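Arginine decarboxylase, A207R protein (Paramecium bursaria Chlorella virus 1, PDB 2NVA) catalyses the pyridoxal 5'-phosphate-dependent decarboxylation of arginine to agmatine. Local coordinates at residues D104-F116 with T123-R135. Numbering follows the deposited sequence.
Sequences DQGVDIATFDSSF and TYHPNCKMILRIR
Phe112 and Leu132 meet on the outer, helix-facing side of a beta-alpha-beta unit of the TIM barrel, where strand 109-112 runs parallel to strand 129-133 and helix 115-124 makes the crossover. Leu132 CD1 lies over one face of the Phe112 ring, 4.1 Å from its centroid in a CH-pi contact, offset toward the rim. Phe112 takes a chi1 of 72°, its CG tucked over its own backbone with N and C on either side, which swings the ring across strand 129-133; Phe112 CE2 comes 3.7 Å from Met130 CB. Met130 is folded twice beyond CB, which brings its methyl CE to within 3.8 Å of Phe112 CB, and Ala110 CB packs 3.8 Å from Cys128 SG. Leu132 also touches helix 156-165.

On the barrel-facing side, Ile109 CG2 meets Ile131 CD1, and Thr111 CG2 lies beside Ile131 CB. A water bridges Thr111 OG1 and Arg133 NH1; the extended Arg133 side chain leads to the pocket, touching His176 and the bound cofactor-agmatine adduct. Asp113 OD2 is hydrogen-bonded to Gly150 N and Thr92 OG1, and Asp113 OD1 forms a salt bridge with Arg272 of the second subunit.

Five backbone hydrogen bonds zip the segments together, from Lys129 N to Asp108 O through Arg133 N to Phe112 O. At the N-terminal end, Cys128 CB covers the centre of one His125 ring face, while His125 NE2 donates, within its ring plane, an almost straight 2.9 Å bond to Val107 O.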
loop_
_atom_site.group_PDB
_atom_site.type_symbol
_atom_site.label_atom_id
_atom_site.label_comp_id
_atom_site.label_asym_id
_atom_site.label_seq_id
_atom_site.Cartn_x
_atom_site.Cartn_y
_atom_site.Cartn_z
ATOM N N ASP A 104 -24.491 -9.239 17.453
ATOM C CA ASP A 104 -24.301 -9.185 18.891
ATOM C C ASP A 104 -24.226 -7.758 19.411
ATOM O O ASP A 104 -24.845 -7.423 20.423
ATOM C CB ASP A 104 -23.060 -9.970 19.283
ATOM C CG ASP A 104 -23.290 -11.477 19.235
ATOM O OD1 ASP A 104 -24.447 -11.921 19.423
ATOM O OD2 ASP A 104 -22.304 -12.232 19.029
ATOM N N GLN A 105 -23.476 -6.912 18.716
ATOM C CA GLN A 105 -23.279 -5.540 19.187
ATOM C C GLN A 105 -24.477 -4.639 18.935
ATOM O O GLN A 105 -24.666 -3.650 19.638
ATOM C CB GLN A 105 -22.021 -4.934 18.559
ATOM C CG GLN A 105 -20.740 -5.691 18.902
ATOM C CD GLN A 105 -20.386 -5.572 20.367
ATOM O OE1 GLN A 105 -20.293 -4.464 20.910
ATOM N NE2 GLN A 105 -20.210 -6.707 21.030
ATOM N N GLY A 106 -25.286 -4.960 17.931
ATOM C CA GLY A 106 -26.421 -4.093 17.603
ATOM C C GLY A 106 -26.287 -3.342 16.289
ATOM O O GLY A 106 -27.047 -2.409 16.019
ATOM N N VAL A 107 -25.326 -3.739 15.464
ATOM C CA VAL A 107 -25.246 -3.217 14.100
ATOM C C VAL A 107 -26.157 -4.064 13.230
ATOM O O VAL A 107 -25.809 -5.196 12.887
ATOM C CB VAL A 107 -23.777 -3.211 13.555
ATOM C CG1 VAL A 107 -23.733 -2.689 12.110
ATOM C CG2 VAL A 107 -22.909 -2.371 14.464
ATOM N N ASP A 108 -27.323 -3.519 12.890
ATOM C CA ASP A 108 -28.377 -4.313 12.267
ATOM C C ASP A 108 -28.980 -3.634 11.038
ATOM O O ASP A 108 -30.161 -3.806 10.726
ATOM C CB ASP A 108 -29.470 -4.661 13.298
ATOM C CG ASP A 108 -30.085 -3.434 13.940
ATOM O OD1 ASP A 108 -29.732 -2.304 13.515
ATOM O OD2 ASP A 108 -30.913 -3.594 14.883
ATOM N N ILE A 109 -28.154 -2.842 10.361
ATOM C CA ILE A 109 -28.471 -2.325 9.038
ATOM C C ILE A 109 -27.241 -2.610 8.185
ATOM O O ILE A 109 -26.134 -2.245 8.586
ATOM C CB ILE A 109 -28.734 -0.814 9.035
ATOM C CG1 ILE A 109 -29.831 -0.454 10.039
ATOM C CG2 ILE A 109 -29.114 -0.365 7.622
ATOM C CD1 ILE A 109 -30.062 1.042 10.189
ATOM N N ALA A 110 -27.431 -3.276 7.047
ATOM C CA ALA A 110 -26.307 -3.645 6.164
ATOM C C ALA A 110 -26.731 -3.700 4.709
ATOM O O ALA A 110 -27.925 -3.714 4.406
ATOM C CB ALA A 110 -25.691 -4.993 6.587
ATOM N N THR A 111 -25.742 -3.713 3.818
ATOM C CA THR A 111 -25.994 -3.761 2.380
ATOM C C THR A 111 -25.739 -5.165 1.817
ATOM O O THR A 111 -25.081 -5.994 2.456
ATOM C CB THR A 111 -25.129 -2.728 1.601
ATOM O OG1 THR A 111 -23.747 -2.944 1.899
ATOM C CG2 THR A 111 -25.509 -1.286 1.997
ATOM N N PHE A 112 -26.302 -5.430 0.635
ATOM C CA PHE A 112 -26.033 -6.677 -0.096
ATOM C C PHE A 112 -26.196 -6.449 -1.589
ATOM O O PHE A 112 -26.832 -5.472 -2.015
ATOM C CB PHE A 112 -26.963 -7.816 0.358
ATOM C CG PHE A 112 -28.385 -7.660 -0.107
ATOM C CD1 PHE A 112 -28.885 -8.433 -1.155
ATOM C CD2 PHE A 112 -29.227 -6.733 0.504
ATOM C CE1 PHE A 112 -30.204 -8.294 -1.595
ATOM C CE2 PHE A 112 -30.549 -6.579 0.063
ATOM C CZ PHE A 112 -31.037 -7.366 -0.984
ATOM N N ASP A 113 -25.617 -7.357 -2.370
ATOM C CA ASP A 113 -25.790 -7.355 -3.822
ATOM C C ASP A 113 -25.766 -8.769 -4.422
ATOM O O ASP A 113 -25.637 -8.922 -5.635
ATOM C CB ASP A 113 -24.760 -6.440 -4.510
ATOM C CG ASP A 113 -23.293 -6.889 -4.284
ATOM O OD1 ASP A 113 -23.039 -8.089 -3.984
ATOM O OD2 ASP A 113 -22.401 -6.016 -4.414
ATOM N N SER A 114 -25.896 -9.784 -3.562
ATOM C CA SER A 114 -25.848 -11.181 -4.002
ATOM C C SER A 114 -26.779 -12.088 -3.203
ATOM O O SER A 114 -27.109 -11.802 -2.047
ATOM C CB SER A 114 -24.414 -11.723 -3.888
ATOM O OG SER A 114 -23.992 -11.781 -2.533
ATOM N N SER A 115 -27.190 -13.188 -3.827
ATOM C CA SER A 115 -28.050 -14.171 -3.151
ATOM C C SER A 115 -27.280 -14.875 -2.025
ATOM O O SER A 115 -27.844 -15.149 -0.972
ATOM C CB SER A 115 -28.618 -15.179 -4.159
ATOM O OG SER A 115 -27.595 -15.980 -4.734
ATOM N N PHE A 116 -25.992 -15.143 -2.242
ATOM C CA PHE A 116 -25.174 -15.807 -1.218
ATOM C C PHE A 116 -25.006 -14.974 0.045
ATOM O O PHE A 116 -24.887 -15.520 1.152
ATOM C CB PHE A 116 -23.817 -16.211 -1.780
ATOM C CG PHE A 116 -23.903 -17.365 -2.722
ATOM C CD1 PHE A 116 -24.037 -18.667 -2.238
ATOM C CD2 PHE A 116 -23.903 -17.150 -4.096
ATOM C CE1 PHE A 116 -24.138 -19.731 -3.097
ATOM C CE2 PHE A 116 -23.998 -18.224 -4.979
ATOM C CZ PHE A 116 -24.126 -19.522 -4.474
ATOM N N THR A 123 -28.884 -17.088 7.928
ATOM C CA THR A 123 -28.313 -18.028 8.889
ATOM C C THR A 123 -27.762 -17.335 10.151
ATOM O O THR A 123 -27.970 -17.827 11.264
ATOM C CB THR A 123 -27.244 -18.934 8.242
ATOM O OG1 THR A 123 -27.808 -19.596 7.096
ATOM C CG2 THR A 123 -26.737 -19.987 9.230
ATOM N N TYR A 124 -27.116 -16.179 9.980
ATOM C CA TYR A 124 -26.289 -15.581 11.042
ATOM C C TYR A 124 -26.748 -14.246 11.616
ATOM O O TYR A 124 -26.332 -13.869 12.715
ATOM C CB TYR A 124 -24.835 -15.435 10.566
ATOM C CG TYR A 124 -24.234 -16.761 10.243
ATOM C CD1 TYR A 124 -23.868 -17.643 11.265
ATOM C CD2 TYR A 124 -24.076 -17.168 8.920
ATOM C CE1 TYR A 124 -23.342 -18.896 10.984
ATOM C CE2 TYR A 124 -23.538 -18.417 8.621
ATOM C CZ TYR A 124 -23.179 -19.277 9.664
ATOM O OH TYR A 124 -22.651 -20.515 9.388
ATOM N N HIS A 125 -27.576 -13.529 10.874
ATOM C CA HIS A 125 -28.055 -12.227 11.323
ATOM C C HIS A 125 -29.453 -12.013 10.725
ATOM O O HIS A 125 -29.678 -11.047 9.996
ATOM C CB HIS A 125 -27.062 -11.143 10.862
ATOM C CG HIS A 125 -27.194 -9.835 11.576
ATOM N ND1 HIS A 125 -28.253 -9.536 12.407
ATOM C CD2 HIS A 125 -26.420 -8.720 11.535
ATOM C CE1 HIS A 125 -28.115 -8.301 12.869
ATOM N NE2 HIS A 125 -27.008 -7.787 12.361
ATOM N N PRO A 126 -30.399 -12.933 11.015
ATOM C CA PRO A 126 -31.685 -12.998 10.305
ATOM C C PRO A 126 -32.585 -11.757 10.379
ATOM O O PRO A 126 -33.436 -11.578 9.510
ATOM C CB PRO A 126 -32.392 -14.206 10.957
ATOM C CG PRO A 126 -31.713 -14.414 12.233
ATOM C CD PRO A 126 -30.289 -14.002 12.023
ATOM N N ASN A 127 -32.414 -10.928 11.401
ATOM C CA ASN A 127 -33.211 -9.715 11.531
ATOM C C ASN A 127 -32.474 -8.429 11.147
ATOM O O ASN A 127 -32.954 -7.335 11.402
ATOM C CB ASN A 127 -33.793 -9.608 12.942
ATOM C CG ASN A 127 -34.773 -10.720 13.245
ATOM O OD1 ASN A 127 -35.569 -11.116 12.383
ATOM N ND2 ASN A 127 -34.726 -11.238 14.468
ATOM N N CYS A 128 -31.308 -8.573 10.529
ATOM C CA CYS A 128 -30.593 -7.421 10.004
ATOM C C CYS A 128 -31.453 -6.760 8.925
ATOM O O CYS A 128 -32.004 -7.451 8.055
ATOM C CB CYS A 128 -29.246 -7.861 9.435
ATOM S SG CYS A 128 -28.157 -6.484 8.999
ATOM N N LYS A 129 -31.606 -5.443 9.006
ATOM C CA LYS A 129 -32.353 -4.715 7.988
ATOM C C LYS A 129 -31.436 -4.475 6.799
ATOM O O LYS A 129 -30.358 -3.904 6.956
ATOM C CB LYS A 129 -32.902 -3.406 8.545
ATOM C CG LYS A 129 -33.768 -3.623 9.798
ATOM C CD LYS A 129 -34.492 -2.341 10.208
ATOM C CE LYS A 129 -35.092 -2.465 11.620
ATOM N NZ LYS A 129 -36.080 -3.595 11.715
ATOM N N MET A 130 -31.883 -4.895 5.618
ATOM C CA MET A 130 -31.015 -4.938 4.443
ATOM C C MET A 130 -31.269 -3.835 3.436
ATOM O O MET A 130 -32.412 -3.456 3.191
ATOM C CB MET A 130 -31.095 -6.306 3.757
ATOM C CG MET A 130 -30.679 -7.480 4.653
ATOM S SD MET A 130 -29.055 -7.291 5.453
ATOM C CE MET A 130 -27.964 -7.390 4.030
ATOM N N ILE A 131 -30.178 -3.332 2.857
ATOM C CA ILE A 131 -30.238 -2.311 1.823
ATOM C C ILE A 131 -29.627 -2.896 0.556
ATOM O O ILE A 131 -28.475 -3.308 0.554
ATOM C CB ILE A 131 -29.493 -1.004 2.247
ATOM C CG1 ILE A 131 -30.202 -0.343 3.432
ATOM C CG2 ILE A 131 -29.402 -0.029 1.087
ATOM C CD1 ILE A 131 -29.401 0.804 4.078
ATOM N N LEU A 132 -30.414 -2.940 -0.513
ATOM C CA LEU A 132 -29.903 -3.481 -1.761
ATOM C C LEU A 132 -29.041 -2.433 -2.457
ATOM O O LEU A 132 -29.521 -1.355 -2.788
ATOM C CB LEU A 132 -31.043 -3.954 -2.676
ATOM C CG LEU A 132 -30.642 -4.356 -4.105
ATOM C CD1 LEU A 132 -29.730 -5.582 -4.138
ATOM C CD2 LEU A 132 -31.879 -4.566 -4.981
ATOM N N ARG A 133 -27.777 -2.770 -2.681
ATOM C CA ARG A 133 -26.888 -1.897 -3.432
ATOM C C ARG A 133 -26.993 -2.209 -4.922
ATOM O O ARG A 133 -26.788 -3.351 -5.340
ATOM C CB ARG A 133 -25.437 -2.038 -2.969
ATOM C CG ARG A 133 -24.492 -1.118 -3.728
ATOM C CD ARG A 133 -23.116 -1.094 -3.096
ATOM N NE ARG A 133 -22.143 -0.423 -3.952
ATOM C CZ ARG A 133 -20.862 -0.268 -3.626
ATOM N NH1 ARG A 133 -20.408 -0.749 -2.474
ATOM N NH2 ARG A 133 -20.029 0.360 -4.452
ATOM N N ILE A 134 -27.332 -1.187 -5.704
ATOM C CA ILE A 134 -27.407 -1.320 -7.156
ATOM C C ILE A 134 -26.215 -0.645 -7.820
ATOM O O ILE A 134 -25.686 0.348 -7.305
ATOM C CB ILE A 134 -28.744 -0.769 -7.722
ATOM C CG1 ILE A 134 -28.876 0.741 -7.468
ATOM C CG2 ILE A 134 -29.913 -1.526 -7.076
ATOM C CD1 ILE A 134 -30.073 1.407 -8.204
ATOM N N ARG A 135 -25.798 -1.183 -8.965
ATOM C CA ARG A 135 -24.687 -0.588 -9.692
ATOM C C ARG A 135 -25.171 0.590 -10.537
ATOM O O ARG A 135 -26.082 0.439 -11.363
ATOM C CB ARG A 135 -24.016 -1.616 -10.597
ATOM C CG ARG A 135 -22.846 -1.033 -11.360
ATOM C CD ARG A 135 -22.269 -2.024 -12.328
ATOM N NE ARG A 135 -21.118 -1.426 -13.007
ATOM C CZ ARG A 135 -20.259 -2.092 -13.775
ATOM N NH1 ARG A 135 -20.395 -3.404 -13.960
ATOM N NH2 ARG A 135 -19.247 -1.446 -14.337
HETATM O O HOH W 1 -22.197 -1.052 0.231
#